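Local coordinates for mandelate racemase/muconate lactonizing enzyme/Enolase superfamily (PDB 2HZG), which belongs to the enolase superfamily, pairing an alpha+beta capping domain with a TIM-barrel-like domain, and carries a bound sodium ion among acidic side chains in the barrel, at residues S119-W123 and A356-L362; L140-D144 and W168-G172; T300-H304 and S315-F319. Residues are numbered along the deposited sequence.

Interaction 1. Residues S119-W123 and A356-L362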
loop_
_atom_site.group_PDB
_atom_site.type_symbol
_atom_site.label_atom_id
_atom_site.label_comp_id
_atom_site.label_asym_id
_atom_site.label_seq_id
_atom_site.Cartn_x
_atom_site.Cartn_y
_atom_site.Cartn_z
ATOM N N SER A 119 -7.100 5.695 33.565
ATOM C CA SER A 119 -7.585 4.434 34.156
ATOM C C SER A 119 -8.857 3.926 33.445
ATOM O O SER A 119 -9.843 3.569 34.101
ATOM C CB SER A 119 -7.859 4.585 35.670
ATOM O OG SER A 119 -6.669 4.590 36.431
ATOM N N ALA A 120 -8.848 3.938 32.109
ATOM C CA ALA A 120 -9.993 3.459 31.340
ATOM C C ALA A 120 -9.501 2.522 30.244
ATOM O O ALA A 120 -8.464 2.794 29.635
ATOM C CB ALA A 120 -10.806 4.636 30.726
ATOM N N PRO A 121 -10.250 1.428 29.987
ATOM C CA PRO A 121 -9.890 0.560 28.867
ATOM C C PRO A 121 -10.072 1.295 27.543
ATOM O O PRO A 121 -10.932 2.171 27.414
ATOM C CB PRO A 121 -10.858 -0.624 28.984
ATOM C CG PRO A 121 -11.966 -0.182 29.834
ATOM C CD PRO A 121 -11.452 0.960 30.702
ATOM N N ALA A 122 -9.244 0.932 26.574
ATOM C CA ALA A 122 -9.261 1.545 25.265
ATOM C C ALA A 122 -10.644 1.447 24.636
ATOM O O ALA A 122 -11.099 2.411 24.024
ATOM C CB ALA A 122 -8.179 0.911 24.357
ATOM N N TRP A 123 -11.327 0.311 24.813
ATOM C CA TRP A 123 -12.684 0.142 24.236
ATOM C C TRP A 123 -13.689 1.146 24.789
ATOM O O TRP A 123 -14.624 1.515 24.091
ATOM C CB TRP A 123 -13.259 -1.266 24.405
ATOM C CG TRP A 123 -13.240 -1.822 25.824
ATOM C CD1 TRP A 123 -12.283 -2.648 26.365
ATOM C CD2 TRP A 123 -14.228 -1.624 26.859
ATOM N NE1 TRP A 123 -12.614 -2.967 27.668
ATOM C CE2 TRP A 123 -13.798 -2.354 27.993
ATOM C CE3 TRP A 123 -15.439 -0.911 26.934
ATOM C CZ2 TRP A 123 -14.530 -2.377 29.194
ATOM C CZ3 TRP A 123 -16.144 -0.914 28.128
ATOM C CH2 TRP A 123 -15.694 -1.655 29.239
ATOM N N ALA A 356 -11.567 -8.079 25.169
ATOM C CA ALA A 356 -10.758 -6.880 25.262
ATOM C C ALA A 356 -10.667 -6.549 26.757
ATOM O O ALA A 356 -11.708 -6.402 27.431
ATOM C CB ALA A 356 -11.404 -5.743 24.479
ATOM N N PRO A 357 -9.436 -6.501 27.298
ATOM C CA PRO A 357 -9.268 -6.362 28.747
ATOM C C PRO A 357 -10.077 -5.231 29.387
ATOM O O PRO A 357 -10.209 -4.132 28.834
ATOM C CB PRO A 357 -7.762 -6.122 28.895
ATOM C CG PRO A 357 -7.182 -6.903 27.742
ATOM C CD PRO A 357 -8.133 -6.647 26.619
ATOM N N GLU A 358 -10.616 -5.525 30.560
ATOM C CA GLU A 358 -11.315 -4.512 31.339
ATOM C C GLU A 358 -10.311 -3.493 31.929
ATOM O O GLU A 358 -10.636 -2.315 32.152
ATOM C CB GLU A 358 -12.300 -5.174 32.335
ATOM C CG GLU A 358 -13.772 -5.142 31.794
ATOM C CD GLU A 358 -14.559 -6.457 31.891
ATOM O OE1 GLU A 358 -15.671 -6.526 31.310
ATOM O OE2 GLU A 358 -14.100 -7.428 32.536
ATOM N N ALA A 359 -9.061 -3.912 32.065
ATOM C CA ALA A 359 -7.988 -3.065 32.553
ATOM C C ALA A 359 -7.663 -1.850 31.626
ATOM O O ALA A 359 -8.071 -1.827 30.454
ATOM C CB ALA A 359 -6.766 -3.914 32.777
ATOM N N PRO A 360 -6.957 -0.832 32.166
ATOM C CA PRO A 360 -6.689 0.435 31.451
ATOM C C PRO A 360 -5.884 0.299 30.156
ATOM O O PRO A 360 -4.981 -0.544 30.069
ATOM C CB PRO A 360 -5.876 1.251 32.472
ATOM C CG PRO A 360 -6.312 0.706 33.814
ATOM C CD PRO A 360 -6.398 -0.787 33.537
ATOM N N GLY A 361 -6.184 1.166 29.185
ATOM C CA GLY A 361 -5.551 1.113 27.871
ATOM C C GLY A 361 -5.802 -0.228 27.203
ATOM O O GLY A 361 -6.919 -0.739 27.205
ATOM N N LEU A 362 -4.744 -0.812 26.660
ATOM C CA LEU A 362 -4.814 -2.145 26.072
ATOM C C LEU A 362 -4.804 -3.250 27.135
ATOM O O LEU A 362 -4.965 -4.426 26.807
ATOM C CB LEU A 362 -3.686 -2.336 25.034
ATOM C CG LEU A 362 -3.801 -1.401 23.803
ATOM C CD1 LEU A 362 -2.614 -1.532 22.825
ATOM C CD2 LEU A 362 -5.126 -1.621 23.053
#

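Interaction 2. Residues L140-D144 and W168-G172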
loop_
_atom_site.group_PDB
_atom_site.type_symbol
_atom_site.label_atom_id
_atom_site.label_comp_id
_atom_site.label_asym_id
_atom_site.label_seq_id
_atom_site.Cartn_x
_atom_site.Cartn_y
_atom_site.Cartn_z
ATOM N N LEU A 140 -4.084 -21.644 13.502
ATOM C CA LEU A 140 -2.942 -22.527 13.325
ATOM C C LEU A 140 -2.482 -22.569 11.878
ATOM O O LEU A 140 -3.212 -22.188 10.986
ATOM C CB LEU A 140 -3.320 -23.964 13.777
ATOM C CG LEU A 140 -3.624 -24.141 15.264
ATOM C CD1 LEU A 140 -4.232 -25.520 15.523
ATOM C CD2 LEU A 140 -2.346 -23.942 16.074
ATOM N N LEU A 141 -1.280 -23.070 11.639
ATOM C CA LEU A 141 -0.867 -23.312 10.264
ATOM C C LEU A 141 -1.128 -24.776 9.894
ATOM O O LEU A 141 -0.978 -25.679 10.724
ATOM C CB LEU A 141 0.597 -22.954 10.073
ATOM C CG LEU A 141 0.953 -21.482 10.353
ATOM C CD1 LEU A 141 2.437 -21.288 10.277
ATOM C CD2 LEU A 141 0.220 -20.489 9.422
ATOM N N PHE A 142 -1.531 -25.009 8.655
ATOM C CA PHE A 142 -1.503 -26.363 8.104
ATOM C C PHE A 142 -0.121 -26.993 8.282
ATOM O O PHE A 142 0.895 -26.347 8.010
ATOM C CB PHE A 142 -1.843 -26.354 6.602
ATOM C CG PHE A 142 -3.307 -26.266 6.313
ATOM C CD1 PHE A 142 -4.134 -27.377 6.514
ATOM C CD2 PHE A 142 -3.864 -25.082 5.814
ATOM C CE1 PHE A 142 -5.487 -27.318 6.255
ATOM C CE2 PHE A 142 -5.223 -25.014 5.524
ATOM C CZ PHE A 142 -6.045 -26.136 5.755
ATOM N N GLY A 143 -0.091 -28.255 8.733
ATOM C CA GLY A 143 1.135 -29.038 8.752
ATOM C C GLY A 143 1.589 -29.336 7.337
ATOM O O GLY A 143 0.813 -29.209 6.390
ATOM N N ASP A 144 2.847 -29.725 7.187
ATOM C CA ASP A 144 3.394 -30.081 5.885
ATOM C C ASP A 144 2.793 -31.381 5.342
ATOM O O ASP A 144 2.863 -31.642 4.140
ATOM C CB ASP A 144 4.929 -30.163 5.944
ATOM C CG ASP A 144 5.584 -28.786 6.184
ATOM O OD1 ASP A 144 4.864 -27.755 6.153
ATOM O OD2 ASP A 144 6.822 -28.737 6.397
ATOM N N TRP A 168 -2.402 -21.388 5.324
ATOM C CA TRP A 168 -1.071 -21.382 4.721
ATOM C C TRP A 168 -0.433 -22.787 4.708
ATOM O O TRP A 168 -1.103 -23.777 4.368
ATOM C CB TRP A 168 -0.161 -20.364 5.439
ATOM C CG TRP A 168 -0.713 -18.941 5.526
ATOM C CD1 TRP A 168 -1.567 -18.439 6.485
ATOM C CD2 TRP A 168 -0.421 -17.849 4.646
ATOM N NE1 TRP A 168 -1.828 -17.112 6.241
ATOM C CE2 TRP A 168 -1.129 -16.719 5.130
ATOM C CE3 TRP A 168 0.379 -17.707 3.506
ATOM C CZ2 TRP A 168 -1.067 -15.466 4.499
ATOM C CZ3 TRP A 168 0.449 -16.448 2.885
ATOM C CH2 TRP A 168 -0.269 -15.354 3.383
ATOM N N GLY A 169 0.843 -22.875 5.075
ATOM C CA GLY A 169 1.592 -24.127 4.873
ATOM C C GLY A 169 1.480 -24.491 3.396
ATOM O O GLY A 169 1.636 -23.629 2.529
ATOM N N PRO A 170 1.212 -25.781 3.087
ATOM C CA PRO A 170 1.106 -26.166 1.662
ATOM C C PRO A 170 -0.248 -25.944 0.991
ATOM O O PRO A 170 -0.413 -26.325 -0.179
ATOM C CB PRO A 170 1.431 -27.661 1.683
ATOM C CG PRO A 170 0.994 -28.130 3.052
ATOM C CD PRO A 170 1.084 -26.937 3.999
ATOM N N ILE A 171 -1.219 -25.362 1.695
ATOM C CA ILE A 171 -2.569 -25.319 1.167
ATOM C C ILE A 171 -2.585 -24.510 -0.152
ATOM O O ILE A 171 -1.884 -23.500 -0.280
ATOM C CB ILE A 171 -3.613 -24.800 2.219
ATOM C CG1 ILE A 171 -5.009 -25.397 1.970
ATOM C CG2 ILE A 171 -3.577 -23.258 2.359
ATOM C CD1 ILE A 171 -5.083 -26.946 2.244
ATOM N N GLY A 172 -3.323 -25.027 -1.134
ATOM C CA GLY A 172 -3.499 -24.395 -2.431
ATOM C C GLY A 172 -2.275 -24.353 -3.318
ATOM O O GLY A 172 -2.360 -23.852 -4.426
#

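Interaction 3. Residues T300-H304 and S315-F319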
loop_
_atom_site.group_PDB
_atom_site.type_symbol
_atom_site.label_atom_id
_atom_site.label_comp_id
_atom_site.label_asym_id
_atom_site.label_seq_id
_atom_site.Cartn_x
_atom_site.Cartn_y
_atom_site.Cartn_z
ATOM N N THR A 300 -20.423 -9.823 9.710
ATOM C CA THR A 300 -19.672 -10.197 10.902
ATOM C C THR A 300 -18.234 -9.673 10.865
ATOM O O THR A 300 -17.498 -9.895 9.905
ATOM C CB THR A 300 -19.648 -11.716 11.105
ATOM O OG1 THR A 300 -20.988 -12.216 11.125
ATOM C CG2 THR A 300 -18.931 -12.086 12.452
ATOM N N TYR A 301 -17.858 -8.969 11.931
ATOM C CA TYR A 301 -16.508 -8.462 12.115
ATOM C C TYR A 301 -15.715 -9.426 13.010
ATOM O O TYR A 301 -16.232 -9.918 14.001
ATOM C CB TYR A 301 -16.578 -7.065 12.747
ATOM C CG TYR A 301 -15.254 -6.388 12.956
ATOM C CD1 TYR A 301 -14.854 -5.321 12.134
ATOM C CD2 TYR A 301 -14.421 -6.753 14.033
ATOM C CE1 TYR A 301 -13.630 -4.671 12.349
ATOM C CE2 TYR A 301 -13.197 -6.116 14.250
ATOM C CZ TYR A 301 -12.815 -5.082 13.406
ATOM O OH TYR A 301 -11.625 -4.459 13.627
ATOM N N VAL A 302 -14.466 -9.695 12.632
ATOM C CA VAL A 302 -13.582 -10.542 13.416
ATOM C C VAL A 302 -12.233 -9.858 13.410
ATOM O O VAL A 302 -11.865 -9.216 12.426
ATOM C CB VAL A 302 -13.424 -12.002 12.827
ATOM C CG1 VAL A 302 -12.881 -12.962 13.898
ATOM C CG2 VAL A 302 -14.747 -12.565 12.246
ATOM N N ASN A 303 -11.498 -9.973 14.507
ATOM C CA ASN A 303 -10.097 -9.590 14.482
ATOM C C ASN A 303 -9.278 -10.533 13.594
ATOM O O ASN A 303 -9.613 -11.726 13.456
ATOM C CB ASN A 303 -9.506 -9.589 15.894
ATOM C CG ASN A 303 -9.512 -10.965 16.521
ATOM O OD1 ASN A 303 -10.527 -11.650 16.516
ATOM N ND2 ASN A 303 -8.375 -11.385 17.035
ATOM N N HIS A 304 -8.231 -9.987 12.977
ATOM C CA HIS A 304 -7.121 -10.802 12.526
ATOM C C HIS A 304 -5.987 -10.631 13.529
ATOM O O HIS A 304 -5.486 -9.523 13.713
ATOM C CB HIS A 304 -6.605 -10.417 11.126
ATOM C CG HIS A 304 -5.325 -11.109 10.780
ATOM N ND1 HIS A 304 -4.087 -10.567 11.045
ATOM C CD2 HIS A 304 -5.092 -12.341 10.268
ATOM C CE1 HIS A 304 -3.143 -11.421 10.691
ATOM N NE2 HIS A 304 -3.728 -12.505 10.213
ATOM N N SER A 315 -6.621 -5.739 18.673
ATOM C CA SER A 315 -7.541 -6.125 17.607
ATOM C C SER A 315 -8.913 -6.577 18.125
ATOM O O SER A 315 -9.844 -6.686 17.348
ATOM C CB SER A 315 -6.902 -7.129 16.646
ATOM O OG SER A 315 -5.922 -6.485 15.780
ATOM N N LEU A 316 -9.028 -6.814 19.432
ATOM C CA LEU A 316 -10.335 -7.061 20.064
ATOM C C LEU A 316 -11.060 -5.751 20.371
ATOM O O LEU A 316 -12.290 -5.704 20.334
ATOM C CB LEU A 316 -10.181 -7.877 21.347
ATOM C CG LEU A 316 -9.693 -9.325 21.209
ATOM C CD1 LEU A 316 -9.571 -10.016 22.567
ATOM C CD2 LEU A 316 -10.654 -10.074 20.331
ATOM N N GLN A 317 -10.302 -4.688 20.671
ATOM C CA GLN A 317 -10.910 -3.397 21.042
ATOM C C GLN A 317 -12.030 -2.945 20.082
ATOM O O GLN A 317 -13.107 -2.588 20.539
ATOM C CB GLN A 317 -9.867 -2.274 21.192
ATOM C CG GLN A 317 -8.677 -2.554 22.133
ATOM C CD GLN A 317 -9.077 -2.724 23.596
ATOM O OE1 GLN A 317 -10.099 -2.181 24.054
ATOM N NE2 GLN A 317 -8.284 -3.492 24.330
ATOM N N PRO A 318 -11.796 -2.977 18.748
ATOM C CA PRO A 318 -12.803 -2.399 17.840
ATOM C C PRO A 318 -14.158 -3.105 17.775
ATOM O O PRO A 318 -15.103 -2.553 17.192
ATOM C CB PRO A 318 -12.119 -2.488 16.472
ATOM C CG PRO A 318 -10.641 -2.614 16.800
ATOM C CD PRO A 318 -10.638 -3.482 17.986
ATOM N N PHE A 319 -14.263 -4.313 18.321
ATOM C CA PHE A 319 -15.560 -4.984 18.356
ATOM C C PHE A 319 -15.930 -5.481 19.748
ATOM O O PHE A 319 -16.822 -6.314 19.891
ATOM C CB PHE A 319 -15.716 -6.062 17.238
ATOM C CG PHE A 319 -14.925 -7.371 17.439
ATOM C CD1 PHE A 319 -15.601 -8.604 17.442
ATOM C CD2 PHE A 319 -13.522 -7.384 17.511
ATOM C CE1 PHE A 319 -14.915 -9.808 17.552
ATOM C CE2 PHE A 319 -12.821 -8.574 17.644
ATOM C CZ PHE A 319 -13.519 -9.811 17.660
HETATM O O HOH W 1 -9.776 -5.846 14.818
HETATM O O HOH W 2 -3.923 -8.341 15.538
#

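Interaction 1. Residues S119-W123 and A356-L362
Ser119 ends helix 99-118 in a Schellman motif, its positive phi turning the chain out so that its CA rests 4.0 Å from Pro360 CG. From Ala120 the backbone is extended: Ala120 O accepts the hydrogen bond of Gly361 N (2.8 Å) and also meets Pro360 CA in a CA-H...O contact of 3.5 Å. Pro121, N-cap of helix 122-125, lies over the bend at 357-360, with CB 3.6 Å from Pro357 O and CG 3.4 Å from Glu358 O. Ala122 N bonds Gly361 O (2.9 Å), completing a single beta bridge between Pro121 and Gly361, whose phi of 59° suits glycine. Trp123 sends its indole along the other end of the bend: NE1 donates to Pro357 O (2.9 Å), CD1 packs 3.7 Å from Ala356 CB, and the ring edge meets Glu358 CG. Joining the turn between helices 99-118 and 122-125 to the proline-rich loop between helices 336-340 and 368-374, the contact is consistent with an interdomain junction of the enolase superfamily fold.

Interaction 2. Residues L140-D144 and W168-G172
Segment 140-144 leaves strand 135-141 in an extended course, while 168-172, just past strand 163-167, folds into a type II' beta turn closed by Ile171 N to Trp168 O (3.1 Å). The two backbones approach to 5.0 Å between the CA atoms of Phe142 and Gly169. Gly169 has a positive phi (55°), and a CB there would clash with Phe142 O, so the turn fits glycine at this corner. Beside it, Pro170 CD sits 3.3 Å from Gly143 O, and its ring also reaches Asp144, with CG 4.1 Å from Asp144 O. These are the C-terminal ends of adjacent parallel strands in the TIM-type barrel, the rim where enolase superfamily members place their active site; the backbone ladder between the strands runs up to Phe142 and Gly167, and the turn begins one residue later. Phe142 fills the space beneath the turn: its CD2 lies 3.4 Å from Trp168 O, its CB 4.0 Å from Pro170 CD, and Ile171 CD1 makes a CH-pi contact over the ring face, 3.9 Å from the centroid. Ile171 also touches Asp179 and Gln182 of helix 176-190. Leu141 CD2 packs against Trp168 CD1 at 4.0 Å, but the indole then leads away from 140-144. There it touches Asp199, a ligand of the sodium ion, comes within about 4 Å of a bound sodium ion, and packs on Val63 of the second subunit.

Interaction 3. Residues T300-H304 and S315-F319
This is a buried strand-to-helix packing contact within one beta-alpha unit of the TIM-type barrel, between strand 300-303 and the C-terminal part of the next helix in the chain, 309-316, with residues 317-319. Tyr301 and Asn303, alternate residues of the strand, point their CA-to-CB bonds toward 315-319, whereas Val302 and His304 point away. The Tyr301 and Phe319 rings meet obliquely, with centroids 5.2 Å apart, planes at 48° and Tyr301 CD2 3.5 Å from Phe319 CG. Tyr301 OH reaches Pro318 CB at 3.5 Å and donates a hydrogen bond to a water (2.6 Å from OH), which in turn donates to Ser315 O at 2.7 Å. Asn303 comes closest to the helix, its CB 3.3 Å from Ser315 O, and its OD1 takes a hydrogen bond from Glu329 N. A second water bridges His304 O and Ser315 OG, 2.7 Å from each; Ser315 OG is also hydrogen-bonded to Cys278 N. The His304 side chain instead hydrogen-bonds Asp277 through ND1 and touches the sodium ligand Glu254, about 4 Å from a bound sodium ion. Strand 300-303 pairs in parallel with strand 273-276, Leu316 and Phe319 extend the packing to Cys328 of strand 327-331, and helix 284-297 meets Tyr301 and Pro318.

Interactions 2 and 3 belong to the same eight-stranded parallel barrel and come in series along the chain; both are nested within the loop that interaction 1 closes, probably across the domains. Interaction 1 is centred 15 Å from interaction 3 and touches it directly: the Gln317 side chain meets Ala122, Trp123 and Leu362, with Gln317 OE1 2.9 Å from Trp123 N. Packing therefore continues from the probable domain junction into the barrel. Interactions 1 and 2 are 35 Å apart between centres, on opposite sides of the chain's centre. Interactions 2 and 3, 24 Å apart between centres, come within about 6 Å at their nearest atoms; both lie on the sheet of the barrel domain, which also carries the sodium site.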